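Local atomic coordinates of predicted transcriptional regulator (Clostridium thermocellum, PDB entry 1XMA), a protein that probably acts as a PadR-like transcriptional regulator, a dimer that binds DNA through winged helix-turn-helix domains. Residues G40-I45 with Y80-R85; I45-L50 with G90-Y95. One frame throughout, in Å; residues are numbered along the deposited sequence. Where two conformers were deposited one is given.

Interaction 1 (G40-I45 with Y80-R85); sequences GYVDTI and YSAFAR
Asp-43 and Arg-85 form the one salt bridge between helices 35-52 and 76-88 in this contact. A single guanidinium nitrogen does the work: Arg-85 NH1 faces both carboxylate oxygens, donating a hydrogen bond to Asp-43 OD2 at 3.0 Å and lying 2.5 Å from Asp-43 OD1. The second distance is shorter than normal, and Arg-85 was modelled in two conformers, so the exact division between the oxygens is doubtful. In the conformer given, the bond to OD2 uses its syn lone pair, on the side of the other oxygen, and is fairly straight (157°). The two flat groups are then 20° from coplanar, and OD1 meets the guanidinium at its edge. Arg-85 leaves its helix with CG opposite the backbone N, then bends at chi3, bringing NH1 back to the carboxylate. Over one guanidinium face lies Ser-81 O, one turn earlier.

Arginine suits this partly exposed margin because its long chain can bring a charge to an acid placed deeper. The buried carboxylate of Asp-43 would be costly without such a counter-charge, which probably favours its ionised form.

Beside the ion pair the chemistry turns apolar. Ala-82 CB points at helix 35-52, 3.6 Å from Asp-43 OD1 and 3.8 Å from Val-42 CG1. Its small methyl lets the backbones come close, the CA atoms of Asp-43 and Ala-82 being 6.3 Å apart, while branched Val-42 presents one methyl to it.

The axes of the two segments cross at -70°, and other faces of helix 35-52 carry Tyr-41 and Thr-44 against helix 112-135 and the second subunit. Such a crossing of the first helix over the probable recognition helix, 76-88, is consistent with the helical core of a winged helix-turn-helix domain.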
loop_
_atom_site.group_PDB
_atom_site.type_symbol
_atom_site.label_atom_id
_atom_site.label_comp_id
_atom_site.label_asym_id
_atom_site.label_seq_id
_atom_site.Cartn_x
_atom_site.Cartn_y
_atom_site.Cartn_z
ATOM N N GLY B 40 -1.670 4.567 -3.472
ATOM C CA GLY B 40 -1.685 3.723 -4.656
ATOM C C GLY B 40 -3.055 3.359 -5.223
ATOM O O GLY B 40 -3.153 2.989 -6.397
ATOM N N TYR B 41 -4.116 3.472 -4.420
ATOM C CA TYR B 41 -5.442 2.964 -4.848
ATOM C C TYR B 41 -6.588 3.953 -4.969
ATOM O O TYR B 41 -7.685 3.575 -5.362
ATOM C CB TYR B 41 -5.821 1.701 -4.057
ATOM C CG TYR B 41 -4.921 0.570 -4.506
ATOM C CD1 TYR B 41 -5.212 -0.158 -5.668
ATOM C CD2 TYR B 41 -3.736 0.277 -3.816
ATOM C CE1 TYR B 41 -4.355 -1.169 -6.119
ATOM C CE2 TYR B 41 -2.872 -0.729 -4.256
ATOM C CZ TYR B 41 -3.189 -1.449 -5.400
ATOM O OH TYR B 41 -2.351 -2.441 -5.820
ATOM N N VAL B 42 -6.307 5.222 -4.679
ATOM C CA VAL B 42 -7.286 6.301 -4.745
ATOM C C VAL B 42 -8.044 6.261 -6.060
ATOM O O VAL B 42 -9.290 6.147 -6.073
ATOM C CB VAL B 42 -6.581 7.731 -4.460
ATOM C CG1 VAL B 42 -7.311 8.914 -5.105
ATOM C CG2 VAL B 42 -6.459 7.958 -2.995
ATOM N N ASP B 43 -7.303 6.323 -7.170
ATOM C CA ASP B 43 -7.908 6.334 -8.517
ATOM C C ASP B 43 -8.745 5.099 -8.789
ATOM O O ASP B 43 -9.843 5.192 -9.365
ATOM C CB ASP B 43 -6.841 6.479 -9.588
ATOM C CG ASP B 43 -6.117 7.820 -9.511
ATOM O OD1 ASP B 43 -6.385 8.605 -8.591
ATOM O OD2 ASP B 43 -5.271 8.090 -10.367
ATOM N N THR B 44 -8.213 3.944 -8.391
ATOM C CA THR B 44 -8.890 2.661 -8.566
ATOM C C THR B 44 -10.196 2.605 -7.754
ATOM O O THR B 44 -11.193 2.110 -8.244
ATOM C CB THR B 44 -7.949 1.503 -8.161
ATOM O OG1 THR B 44 -6.711 1.635 -8.880
ATOM C CG2 THR B 44 -8.595 0.120 -8.438
ATOM N N ILE B 45 -10.168 3.129 -6.520
ATOM C CA ILE B 45 -11.368 3.272 -5.679
ATOM C C ILE B 45 -12.443 4.209 -6.302
ATOM O O ILE B 45 -13.620 3.924 -6.249
ATOM C CB ILE B 45 -10.973 3.763 -4.223
ATOM C CG1 ILE B 45 -10.185 2.675 -3.474
ATOM C CG2 ILE B 45 -12.201 4.280 -3.452
ATOM C CD1 ILE B 45 -9.693 3.067 -2.065
ATOM N N TYR B 80 -10.229 15.850 -5.608
ATOM C CA TYR B 80 -10.363 16.708 -6.786
ATOM C C TYR B 80 -9.129 16.763 -7.696
ATOM O O TYR B 80 -9.266 16.986 -8.906
ATOM C CB TYR B 80 -10.939 18.084 -6.429
ATOM C CG TYR B 80 -12.404 17.973 -5.984
ATOM C CD1 TYR B 80 -12.736 17.810 -4.635
ATOM C CD2 TYR B 80 -13.447 17.994 -6.918
ATOM C CE1 TYR B 80 -14.068 17.691 -4.219
ATOM C CE2 TYR B 80 -14.783 17.875 -6.513
ATOM C CZ TYR B 80 -15.087 17.728 -5.166
ATOM O OH TYR B 80 -16.419 17.609 -4.763
ATOM N N SER B 81 -7.941 16.500 -7.158
ATOM C CA SER B 81 -6.796 16.282 -8.067
ATOM C C SER B 81 -6.807 14.898 -8.728
ATOM O O SER B 81 -6.215 14.703 -9.798
ATOM C CB SER B 81 -5.449 16.579 -7.394
ATOM O OG SER B 81 -5.309 15.851 -6.212
ATOM N N ALA B 82 -7.495 13.937 -8.099
ATOM C CA ALA B 82 -7.679 12.609 -8.695
ATOM C C ALA B 82 -8.603 12.659 -9.920
ATOM O O ALA B 82 -8.292 12.068 -10.965
ATOM C CB ALA B 82 -8.183 11.611 -7.651
ATOM N N PHE B 83 -9.731 13.365 -9.802
ATOM C CA PHE B 83 -10.629 13.593 -10.947
ATOM C C PHE B 83 -9.869 14.199 -12.122
ATOM O O PHE B 83 -10.001 13.741 -13.274
ATOM C CB PHE B 83 -11.756 14.556 -10.577
ATOM C CG PHE B 83 -12.822 13.962 -9.707
ATOM C CD1 PHE B 83 -13.384 14.726 -8.668
ATOM C CD2 PHE B 83 -13.296 12.651 -9.925
ATOM C CE1 PHE B 83 -14.404 14.195 -7.836
ATOM C CE2 PHE B 83 -14.320 12.100 -9.104
ATOM C CZ PHE B 83 -14.878 12.881 -8.060
ATOM N N ALA B 84 -9.077 15.235 -11.810
ATOM C CA ALA B 84 -8.295 15.961 -12.803
ATOM C C ALA B 84 -7.357 15.006 -13.543
ATOM O O ALA B 84 -7.395 14.942 -14.766
ATOM C CB ALA B 84 -7.517 17.130 -12.138
ATOM N N ARG B 85 -6.548 14.256 -12.774
ATOM C CA ARG B 85 -5.657 13.194 -13.284
ATOM C C ARG B 85 -6.395 12.100 -14.048
ATOM O O ARG B 85 -5.948 11.688 -15.111
ATOM C CB ARG B 85 -4.868 12.560 -12.122
ATOM C CG ARG B 85 -4.006 11.333 -12.506
ATOM C CD ARG B 85 -3.622 10.496 -11.279
ATOM N NE ARG B 85 -3.235 11.358 -10.179
ATOM C CZ ARG B 85 -3.813 11.399 -8.995
ATOM N NH1 ARG B 85 -4.808 10.584 -8.701
ATOM N NH2 ARG B 85 -3.369 12.263 -8.089
#

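Interaction 2 (I45-L50 with G90-Y95); sequences IILSLL and GYIKSY
Ile-92 drives its CG2 methyl against two leucines about one helical turn apart, and this apolar cluster is the tight part of the contact. CG2 lies 3.5 Å from Leu-50 CD1 and 3.6 Å from Leu-47 CD2, so one methyl of the strand meets a terminal methyl of each leucine. The side chains of Leu-50 and Ile-92 cross at about a right angle. With chi1 at 67°, Ile-92 places CG1 between its backbone N and carbonyl carbon, leaving CG2 beside the N and directed at the leucines. A beta-branched residue suits an extended strand, and the leucines, long and forked at the end, bridge from helix to strand across CA atoms no closer than 8.0 Å.

Toward the turn the fit slackens. Leu-47 CD2 reaches Tyr-91 CB only at 4.2 Å, and the ring of this partly exposed tyrosine leads away from the helix to stack on Tyr-117. No hydrogen bond links the two segments. Gly-90 ends the preceding helix in a Schellman motif, at backbone angles where a CB would collide with the preceding carbonyl O.

Strand 92-96 pairs antiparallel with strand 106-110, whose Ile-110 also touches both leucines. Leu-86 of helix 76-88 packs on Ile-92, while helix 112-135 brings Tyr-117 to Leu-47, so helix 35-52 is seated against the inner side of the probable wing.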
loop_
_atom_site.group_PDB
_atom_site.type_symbol
_atom_site.label_atom_id
_atom_site.label_comp_id
_atom_site.label_asym_id
_atom_site.label_seq_id
_atom_site.Cartn_x
_atom_site.Cartn_y
_atom_site.Cartn_z
ATOM N N ILE B 45 -10.168 3.129 -6.520
ATOM C CA ILE B 45 -11.368 3.272 -5.679
ATOM C C ILE B 45 -12.443 4.209 -6.302
ATOM O O ILE B 45 -13.620 3.924 -6.249
ATOM C CB ILE B 45 -10.973 3.763 -4.223
ATOM C CG1 ILE B 45 -10.185 2.675 -3.474
ATOM C CG2 ILE B 45 -12.201 4.280 -3.452
ATOM C CD1 ILE B 45 -9.693 3.067 -2.065
ATOM N N ILE B 46 -12.018 5.328 -6.880
ATOM C CA ILE B 46 -12.925 6.250 -7.572
ATOM C C ILE B 46 -13.501 5.637 -8.835
ATOM O O ILE B 46 -14.692 5.777 -9.098
ATOM C CB ILE B 46 -12.255 7.606 -7.913
ATOM C CG1 ILE B 46 -12.015 8.413 -6.623
ATOM C CG2 ILE B 46 -13.136 8.405 -8.908
ATOM C CD1 ILE B 46 -10.893 9.435 -6.716
ATOM N N LEU B 47 -12.658 4.934 -9.593
ATOM C CA LEU B 47 -13.094 4.187 -10.771
ATOM C C LEU B 47 -14.088 3.086 -10.424
ATOM O O LEU B 47 -15.071 2.853 -11.150
ATOM C CB LEU B 47 -11.878 3.593 -11.493
ATOM C CG LEU B 47 -10.929 4.599 -12.155
ATOM C CD1 LEU B 47 -9.750 3.877 -12.743
ATOM C CD2 LEU B 47 -11.654 5.467 -13.228
ATOM N N SER B 48 -13.818 2.413 -9.313
ATOM C CA SER B 48 -14.663 1.354 -8.812
ATOM C C SER B 48 -16.105 1.851 -8.552
ATOM O O SER B 48 -17.076 1.185 -8.914
ATOM C CB SER B 48 -14.047 0.802 -7.531
ATOM O OG SER B 48 -14.897 -0.130 -6.940
ATOM N N LEU B 49 -16.228 3.020 -7.933
ATOM C CA LEU B 49 -17.532 3.638 -7.716
ATOM C C LEU B 49 -18.226 4.067 -9.012
ATOM O O LEU B 49 -19.460 3.958 -9.129
ATOM C CB LEU B 49 -17.435 4.810 -6.745
ATOM C CG LEU B 49 -17.276 4.375 -5.284
ATOM C CD1 LEU B 49 -16.795 5.547 -4.404
ATOM C CD2 LEU B 49 -18.571 3.780 -4.738
ATOM N N LEU B 50 -17.432 4.525 -9.981
ATOM C CA LEU B 50 -17.961 4.932 -11.275
ATOM C C LEU B 50 -18.421 3.753 -12.129
ATOM O O LEU B 50 -19.295 3.909 -12.982
ATOM C CB LEU B 50 -16.954 5.816 -12.027
ATOM C CG LEU B 50 -16.798 7.185 -11.350
ATOM C CD1 LEU B 50 -15.643 7.985 -11.941
ATOM C CD2 LEU B 50 -18.112 7.989 -11.392
ATOM N N GLY B 90 -7.667 10.205 -19.450
ATOM C CA GLY B 90 -8.751 9.644 -20.277
ATOM C C GLY B 90 -9.485 8.428 -19.693
ATOM O O GLY B 90 -9.977 7.552 -20.440
ATOM N N TYR B 91 -9.578 8.378 -18.361
ATOM C CA TYR B 91 -10.192 7.225 -17.679
ATOM C C TYR B 91 -11.626 7.500 -17.271
ATOM O O TYR B 91 -12.393 6.574 -16.980
ATOM C CB TYR B 91 -9.366 6.828 -16.457
ATOM C CG TYR B 91 -7.944 6.372 -16.763
ATOM C CD1 TYR B 91 -7.628 5.743 -17.977
ATOM C CD2 TYR B 91 -6.922 6.545 -15.828
ATOM C CE1 TYR B 91 -6.329 5.327 -18.254
ATOM C CE2 TYR B 91 -5.617 6.113 -16.098
ATOM C CZ TYR B 91 -5.332 5.509 -17.309
ATOM O OH TYR B 91 -4.054 5.093 -17.583
ATOM N N ILE B 92 -11.971 8.787 -17.219
ATOM C CA ILE B 92 -13.321 9.239 -16.915
ATOM C C ILE B 92 -13.606 10.461 -17.763
ATOM O O ILE B 92 -12.666 11.186 -18.153
ATOM C CB ILE B 92 -13.517 9.632 -15.411
ATOM C CG1 ILE B 92 -12.680 10.887 -15.054
ATOM C CG2 ILE B 92 -13.241 8.449 -14.486
ATOM C CD1 ILE B 92 -12.849 11.426 -13.608
ATOM N N LYS B 93 -14.898 10.713 -18.012
ATOM C CA LYS B 93 -15.336 11.954 -18.646
ATOM C C LYS B 93 -16.351 12.738 -17.812
ATOM O O LYS B 93 -17.284 12.166 -17.250
ATOM C CB LYS B 93 -15.931 11.651 -20.003
ATOM C CG LYS B 93 -14.901 11.505 -21.099
ATOM C CD LYS B 93 -15.506 10.801 -22.301
ATOM C CE LYS B 93 -14.594 10.890 -23.492
ATOM N NZ LYS B 93 -15.409 10.824 -24.731
ATOM N N SER B 94 -16.164 14.047 -17.757
ATOM C CA SER B 94 -17.099 14.945 -17.120
ATOM C C SER B 94 -18.299 15.216 -18.012
ATOM O O SER B 94 -18.228 15.152 -19.247
ATOM C CB SER B 94 -16.420 16.276 -16.780
ATOM O OG SER B 94 -15.907 16.885 -17.953
ATOM N N TYR B 95 -19.407 15.524 -17.366
ATOM C CA TYR B 95 -20.541 16.099 -18.037
ATOM C C TYR B 95 -21.288 16.928 -17.032
ATOM O O TYR B 95 -20.907 16.943 -15.849
ATOM C CB TYR B 95 -21.400 15.029 -18.730
ATOM C CG TYR B 95 -22.085 14.003 -17.864
ATOM C CD1 TYR B 95 -23.400 14.208 -17.419
ATOM C CD2 TYR B 95 -21.448 12.786 -17.530
ATOM C CE1 TYR B 95 -24.069 13.246 -16.629
ATOM C CE2 TYR B 95 -22.113 11.807 -16.732
ATOM C CZ TYR B 95 -23.419 12.056 -16.302
ATOM O OH TYR B 95 -24.077 11.144 -15.541
#

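How the interactions relate
Interactions 1 and 2 use successive parts of helix 35-52, meeting at Ile-45, and attach to it first helix 76-88 and then the strand that follows that helix. Both are largely buried, but 40-45 with 80-85 ends at a partly exposed arginine and mixes charge with small apolar groups, whereas 45-50 with 90-95 has only apolar side-chain contacts and no hydrogen bond, and fades toward a tyrosine at the turn. The two join in one core: Ile-46 CD1 touches Ala-82 CB at 3.6 Å, and Ile-92 CD1 approaches Phe-83 O. Both also adjoin the second subunit, whose Phe-135 packs on the shared Ile-45.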